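Local coordinates for protein type III effector XopAI (Xanthomonas citri, PDB 6K93) that is a type III effector with a mono-ADP-ribosyltransferase fold that probably binds arginine-containing peptides, at residues K121-A126 / L168-A173; R245-S250 / V262-N267. One frame throughout, in Å; residues are numbered along the deposited sequence.

Contact 1: residues K121-A126 / L168-A173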
loop_
_atom_site.group_PDB
_atom_site.type_symbol
_atom_site.label_atom_id
_atom_site.label_comp_id
_atom_site.label_asym_id
_atom_site.label_seq_id
_atom_site.Cartn_x
_atom_site.Cartn_y
_atom_site.Cartn_z
ATOM N N LYS A 121 6.476 6.734 14.093
ATOM C CA LYS A 121 7.495 6.066 14.896
ATOM C C LYS A 121 7.189 4.574 15.014
ATOM O O LYS A 121 8.104 3.743 15.017
ATOM C CB LYS A 121 7.575 6.715 16.280
ATOM C CG LYS A 121 8.817 6.336 17.072
ATOM C CD LYS A 121 8.631 6.667 18.548
ATOM C CE LYS A 121 8.475 8.164 18.783
ATOM N NZ LYS A 121 8.650 8.504 20.222
ATOM N N GLN A 122 5.904 4.215 15.104
ATOM C CA GLN A 122 5.516 2.810 15.080
ATOM C C GLN A 122 5.904 2.166 13.766
ATOM O O GLN A 122 6.392 1.035 13.743
ATOM C CB GLN A 122 4.018 2.672 15.325
ATOM C CG GLN A 122 3.638 2.902 16.781
ATOM C CD GLN A 122 2.190 3.292 16.987
ATOM O OE1 GLN A 122 1.403 3.405 16.053
ATOM N NE2 GLN A 122 1.827 3.492 18.253
ATOM N N PHE A 123 5.708 2.878 12.655
ATOM C CA PHE A 123 6.109 2.326 11.367
ATOM C C PHE A 123 7.632 2.132 11.309
ATOM O O PHE A 123 8.130 1.110 10.818
ATOM C CB PHE A 123 5.607 3.237 10.234
ATOM C CG PHE A 123 6.238 2.954 8.907
ATOM C CD1 PHE A 123 6.189 1.681 8.368
ATOM C CD2 PHE A 123 6.886 3.952 8.196
ATOM C CE1 PHE A 123 6.791 1.394 7.169
ATOM C CE2 PHE A 123 7.486 3.671 6.986
ATOM C CZ PHE A 123 7.446 2.399 6.465
ATOM N N LYS A 124 8.393 3.069 11.862
ATOM C CA LYS A 124 9.843 2.889 11.958
ATOM C C LYS A 124 10.180 1.584 12.678
ATOM O O LYS A 124 11.002 0.794 12.201
ATOM C CB LYS A 124 10.489 4.085 12.674
ATOM C CG LYS A 124 11.977 3.913 12.919
ATOM C CD LYS A 124 12.593 5.096 13.604
ATOM C CE LYS A 124 14.084 4.879 13.730
ATOM N NZ LYS A 124 14.764 6.039 14.354
ATOM N N THR A 125 9.547 1.339 13.833
ATOM C CA THR A 125 9.798 0.081 14.527
ATOM C C THR A 125 9.400 -1.109 13.671
ATOM O O THR A 125 10.144 -2.090 13.575
ATOM C CB THR A 125 9.048 0.035 15.843
ATOM O OG1 THR A 125 9.581 1.038 16.686
ATOM C CG2 THR A 125 9.204 -1.338 16.515
ATOM N N ALA A 126 8.235 -1.041 13.029
ATOM C CA ALA A 126 7.775 -2.165 12.221
ATOM C C ALA A 126 8.768 -2.497 11.124
ATOM O O ALA A 126 9.063 -3.672 10.880
ATOM C CB ALA A 126 6.402 -1.862 11.622
ATOM N N LEU A 168 6.584 9.013 2.922
ATOM C CA LEU A 168 7.280 8.729 1.674
ATOM C C LEU A 168 8.141 7.476 1.782
ATOM O O LEU A 168 8.202 6.668 0.847
ATOM C CB LEU A 168 8.140 9.919 1.267
ATOM C CG LEU A 168 7.409 11.210 0.844
ATOM C CD1 LEU A 168 8.407 12.310 0.510
ATOM C CD2 LEU A 168 6.501 10.934 -0.345
ATOM N N VAL A 169 8.779 7.269 2.938
ATOM C CA VAL A 169 9.535 6.035 3.152
ATOM C C VAL A 169 8.623 4.815 3.034
ATOM O O VAL A 169 9.008 3.786 2.478
ATOM C CB VAL A 169 10.260 6.074 4.513
ATOM C CG1 VAL A 169 10.838 4.708 4.862
ATOM C CG2 VAL A 169 11.355 7.120 4.511
ATOM N N ALA A 170 7.390 4.927 3.518
ATOM C CA ALA A 170 6.440 3.830 3.392
ATOM C C ALA A 170 6.177 3.473 1.935
ATOM O O ALA A 170 6.010 2.291 1.609
ATOM C CB ALA A 170 5.123 4.182 4.117
ATOM N N LEU A 171 6.101 4.473 1.049
ATOM C CA LEU A 171 5.915 4.185 -0.369
ATOM C C LEU A 171 7.121 3.463 -0.935
ATOM O O LEU A 171 6.971 2.495 -1.676
ATOM C CB LEU A 171 5.622 5.467 -1.154
ATOM C CG LEU A 171 4.334 6.219 -0.824
ATOM C CD1 LEU A 171 4.235 7.467 -1.721
ATOM C CD2 LEU A 171 3.129 5.323 -0.987
ATOM N N GLN A 172 8.327 3.887 -0.567
ATOM C CA GLN A 172 9.497 3.141 -1.005
ATOM C C GLN A 172 9.473 1.721 -0.451
ATOM O O GLN A 172 9.740 0.757 -1.177
ATOM C CB GLN A 172 10.790 3.862 -0.610
ATOM C CG GLN A 172 12.028 3.131 -1.139
ATOM C CD GLN A 172 13.324 3.848 -0.826
ATOM O OE1 GLN A 172 13.341 5.037 -0.562
ATOM N NE2 GLN A 172 14.426 3.108 -0.877
ATOM N N ALA A 173 9.122 1.567 0.831
ATOM C CA ALA A 173 9.085 0.239 1.440
ATOM C C ALA A 173 8.058 -0.649 0.756
ATOM O O ALA A 173 8.266 -1.862 0.622
ATOM C CB ALA A 173 8.772 0.355 2.941
#
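In the helical part of this mono-ADP-ribosyltransferase fold, segments 121-126 and 168-173, on helices 117-128 and 165-174, run in roughly the same direction, and the ring of F123 reaches from the first to the second. The segment axes come no closer than 11.4 Å and are inclined by 29°, a spacing too wide for two backbones lined with small residues to meet; a long, flat phenylalanine bridges it. Its CG stands anti to the backbone N (chi1 166°), which sends the far end of the ring onto the turn from V169 to A173. There F123 CZ lies 3.5 Å from A170 CA, and F123 CE2 is 3.8 Å from A170 CB. Alanine suits positions 170 and 173 because a single methyl lets the ring come down onto the helix backbone itself, with F123 CE2 3.7 Å from A170 N. V169 adds one branch, its CG1 set 4.1 Å from F123 CE2. The side chains that meet are apolar and buried, so the contact rests on van der Waals packing and exclusion of water. Two further aromatic rings meet that of F123: F199 of helix 194-209, edge-to-face, and W143 of helix 136-156. Near the plane of the F123 ring, at its edge, A173 CB stands 4.3 Å from F123 CZ.

Contact 2: residues R245-S250 / V262-N267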
loop_
_atom_site.group_PDB
_atom_site.type_symbol
_atom_site.label_atom_id
_atom_site.label_comp_id
_atom_site.label_asym_id
_atom_site.label_seq_id
_atom_site.Cartn_x
_atom_site.Cartn_y
_atom_site.Cartn_z
ATOM N N ARG A 245 -7.750 -4.048 -0.106
ATOM C CA ARG A 245 -6.335 -4.261 -0.359
ATOM C C ARG A 245 -5.642 -2.979 -0.790
ATOM O O ARG A 245 -6.271 -2.030 -1.276
ATOM C CB ARG A 245 -6.130 -5.344 -1.441
ATOM C CG ARG A 245 -6.802 -6.654 -1.055
ATOM C CD ARG A 245 -6.069 -7.917 -1.680
ATOM N NE ARG A 245 -5.894 -7.702 -3.037
ATOM C CZ ARG A 245 -4.877 -8.013 -3.862
ATOM N NH1 ARG A 245 -3.762 -8.712 -3.551
ATOM N NH2 ARG A 245 -4.990 -7.613 -5.087
ATOM N N PHE A 246 -4.319 -2.971 -0.608
ATOM C CA PHE A 246 -3.421 -2.111 -1.372
ATOM C C PHE A 246 -3.323 -2.710 -2.765
ATOM O O PHE A 246 -2.668 -3.731 -2.979
ATOM C CB PHE A 246 -2.058 -2.006 -0.710
ATOM C CG PHE A 246 -2.109 -1.284 0.590
ATOM C CD1 PHE A 246 -2.433 -1.960 1.733
ATOM C CD2 PHE A 246 -1.864 0.080 0.662
ATOM C CE1 PHE A 246 -2.519 -1.300 2.950
ATOM C CE2 PHE A 246 -1.963 0.732 1.856
ATOM C CZ PHE A 246 -2.286 0.034 3.002
ATOM N N PHE A 247 -3.992 -2.089 -3.722
ATOM C CA PHE A 247 -4.114 -2.638 -5.065
ATOM C C PHE A 247 -3.132 -1.936 -5.995
ATOM O O PHE A 247 -3.195 -0.711 -6.175
ATOM C CB PHE A 247 -5.528 -2.444 -5.591
ATOM C CG PHE A 247 -5.763 -3.037 -6.956
ATOM C CD1 PHE A 247 -5.634 -4.411 -7.169
ATOM C CD2 PHE A 247 -6.136 -2.225 -8.009
ATOM C CE1 PHE A 247 -5.876 -4.944 -8.435
ATOM C CE2 PHE A 247 -6.368 -2.765 -9.260
ATOM C CZ PHE A 247 -6.244 -4.113 -9.472
ATOM N N ALA A 248 -2.188 -2.691 -6.520
ATOM C CA ALA A 248 -1.156 -2.146 -7.384
ATOM C C ALA A 248 -1.437 -2.433 -8.848
ATOM O O ALA A 248 -2.020 -3.455 -9.221
ATOM C CB ALA A 248 0.216 -2.707 -7.025
ATOM N N ALA A 249 -1.008 -1.499 -9.678
ATOM C CA ALA A 249 -1.149 -1.597 -11.119
ATOM C C ALA A 249 0.024 -0.904 -11.785
ATOM O O ALA A 249 0.834 -0.263 -11.144
ATOM C CB ALA A 249 -2.479 -0.984 -11.569
ATOM N N SER A 250 0.107 -1.038 -13.101
ATOM C CA SER A 250 1.151 -0.420 -13.905
ATOM C C SER A 250 0.517 0.474 -14.969
ATOM O O SER A 250 -0.509 0.125 -15.558
ATOM C CB SER A 250 2.020 -1.502 -14.534
ATOM O OG SER A 250 2.959 -0.970 -15.438
ATOM N N VAL A 262 -5.380 -13.976 -13.172
ATOM C CA VAL A 262 -6.358 -12.904 -13.107
ATOM C C VAL A 262 -5.683 -11.641 -13.619
ATOM O O VAL A 262 -4.566 -11.314 -13.204
ATOM C CB VAL A 262 -6.873 -12.674 -11.682
ATOM C CG1 VAL A 262 -7.930 -11.578 -11.674
ATOM C CG2 VAL A 262 -7.477 -13.954 -11.128
ATOM N N GLU A 263 -6.339 -10.952 -14.523
ATOM C CA GLU A 263 -5.863 -9.663 -15.004
ATOM C C GLU A 263 -6.921 -8.614 -14.734
ATOM O O GLU A 263 -8.113 -8.918 -14.687
ATOM C CB GLU A 263 -5.552 -9.663 -16.494
ATOM C CG GLU A 263 -4.345 -10.502 -16.833
ATOM C CD GLU A 263 -4.105 -10.644 -18.330
ATOM O OE1 GLU A 263 -4.917 -10.143 -19.152
ATOM O OE2 GLU A 263 -3.076 -11.255 -18.691
ATOM N N TRP A 264 -6.480 -7.366 -14.586
ATOM C CA TRP A 264 -7.397 -6.253 -14.487
ATOM C C TRP A 264 -7.005 -5.148 -15.456
ATOM O O TRP A 264 -5.823 -4.889 -15.673
ATOM C CB TRP A 264 -7.396 -5.589 -13.120
ATOM C CG TRP A 264 -7.863 -6.260 -11.892
ATOM C CD1 TRP A 264 -8.946 -5.885 -11.171
ATOM C CD2 TRP A 264 -7.202 -7.289 -11.130
ATOM N NE1 TRP A 264 -9.037 -6.632 -10.018
ATOM C CE2 TRP A 264 -7.983 -7.503 -9.972
ATOM C CE3 TRP A 264 -6.047 -8.053 -11.312
ATOM C CZ2 TRP A 264 -7.644 -8.448 -8.997
ATOM C CZ3 TRP A 264 -5.723 -9.011 -10.355
ATOM C CH2 TRP A 264 -6.510 -9.191 -9.212
ATOM N N GLU A 265 -8.014 -4.450 -15.964
ATOM C CA GLU A 265 -7.865 -3.144 -16.588
ATOM C C GLU A 265 -8.693 -2.190 -15.754
ATOM O O GLU A 265 -9.917 -2.320 -15.729
ATOM C CB GLU A 265 -8.347 -3.122 -18.038
ATOM C CG GLU A 265 -7.513 -3.941 -18.978
ATOM C CD GLU A 265 -7.829 -3.653 -20.482
ATOM O OE1 GLU A 265 -7.481 -4.500 -21.271
ATOM O OE2 GLU A 265 -8.423 -2.614 -20.755
ATOM N N SER A 266 -8.045 -1.294 -15.022
ATOM C CA SER A 266 -8.730 -0.386 -14.107
ATOM C C SER A 266 -8.554 1.059 -14.546
ATOM O O SER A 266 -7.424 1.538 -14.733
ATOM C CB SER A 266 -8.213 -0.513 -12.677
ATOM O OG SER A 266 -8.200 -1.857 -12.204
ATOM N N ASN A 267 -9.670 1.766 -14.673
ATOM C CA ASN A 267 -9.598 3.182 -14.991
ATOM C C ASN A 267 -9.329 3.958 -13.725
ATOM O O ASN A 267 -10.135 3.940 -12.798
ATOM C CB ASN A 267 -10.885 3.646 -15.663
ATOM C CG ASN A 267 -11.032 3.074 -17.040
ATOM O OD1 ASN A 267 -10.195 3.308 -17.908
ATOM N ND2 ASN A 267 -12.068 2.280 -17.236
#
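S266 OG, on strand 262-268, is hydrogen-bonded to Q312 NE2 of the neighbouring strand 308-315, and the same oxygen lies 3.6 Å from F247 CE2, near the plane of the phenylalanine ring at its edge. Serine suits this place: it is small enough to leave room for the ring, and its hydroxyl finds a polar partner within the sheet. F247 comes from strand 247-250 of the smaller, three-stranded sheet, so its side chain packs from one sheet against the other. A chi1 of -177° swings the ring trans to its own N and extends it toward W264, which it meets edge-to-face. The centroids of the F247 ring and the five-membered ring of W264 are 4.6 Å apart, with the planes at 60°. F247 CZ sits 3.6 Å from W264 CG, while F247 CE1 lies 3.7 Å from W264 CE2. Tryptophan offers a broad face for this edge, and V262 CG1 covers the opposite face toward its rim. R245 NH2, salt-bridged to E224, lies in the plane of the F247 ring at its edge. Between the two rings, the weakly positive C-H edge of F247 faces the electron-rich indole, so electrostatic attraction probably adds to dispersion in joining the sheets.

Both segments of contact 1 precede those of contact 2 in the sequence, and all four belong to the NAD:arginine ADP-ribosyltransferase region of the chain. The centres of the two contacts are 23 Å apart, on opposite sides of the chain's centre, and their nearest atoms remain about 7 Å from each other without touching. Contact 1 joins two helices, whereas contact 2 joins the edge strand of the three-stranded sheet to the mixed five-stranded sheet. Helix 194-209 gives the two regions a common packing partner: A170 of contact 1 touches C202 and I203, and F246, next to F247 in segment 245-250, also packs on I203. The helical and sheet portions of the protein thus meet on the same helix.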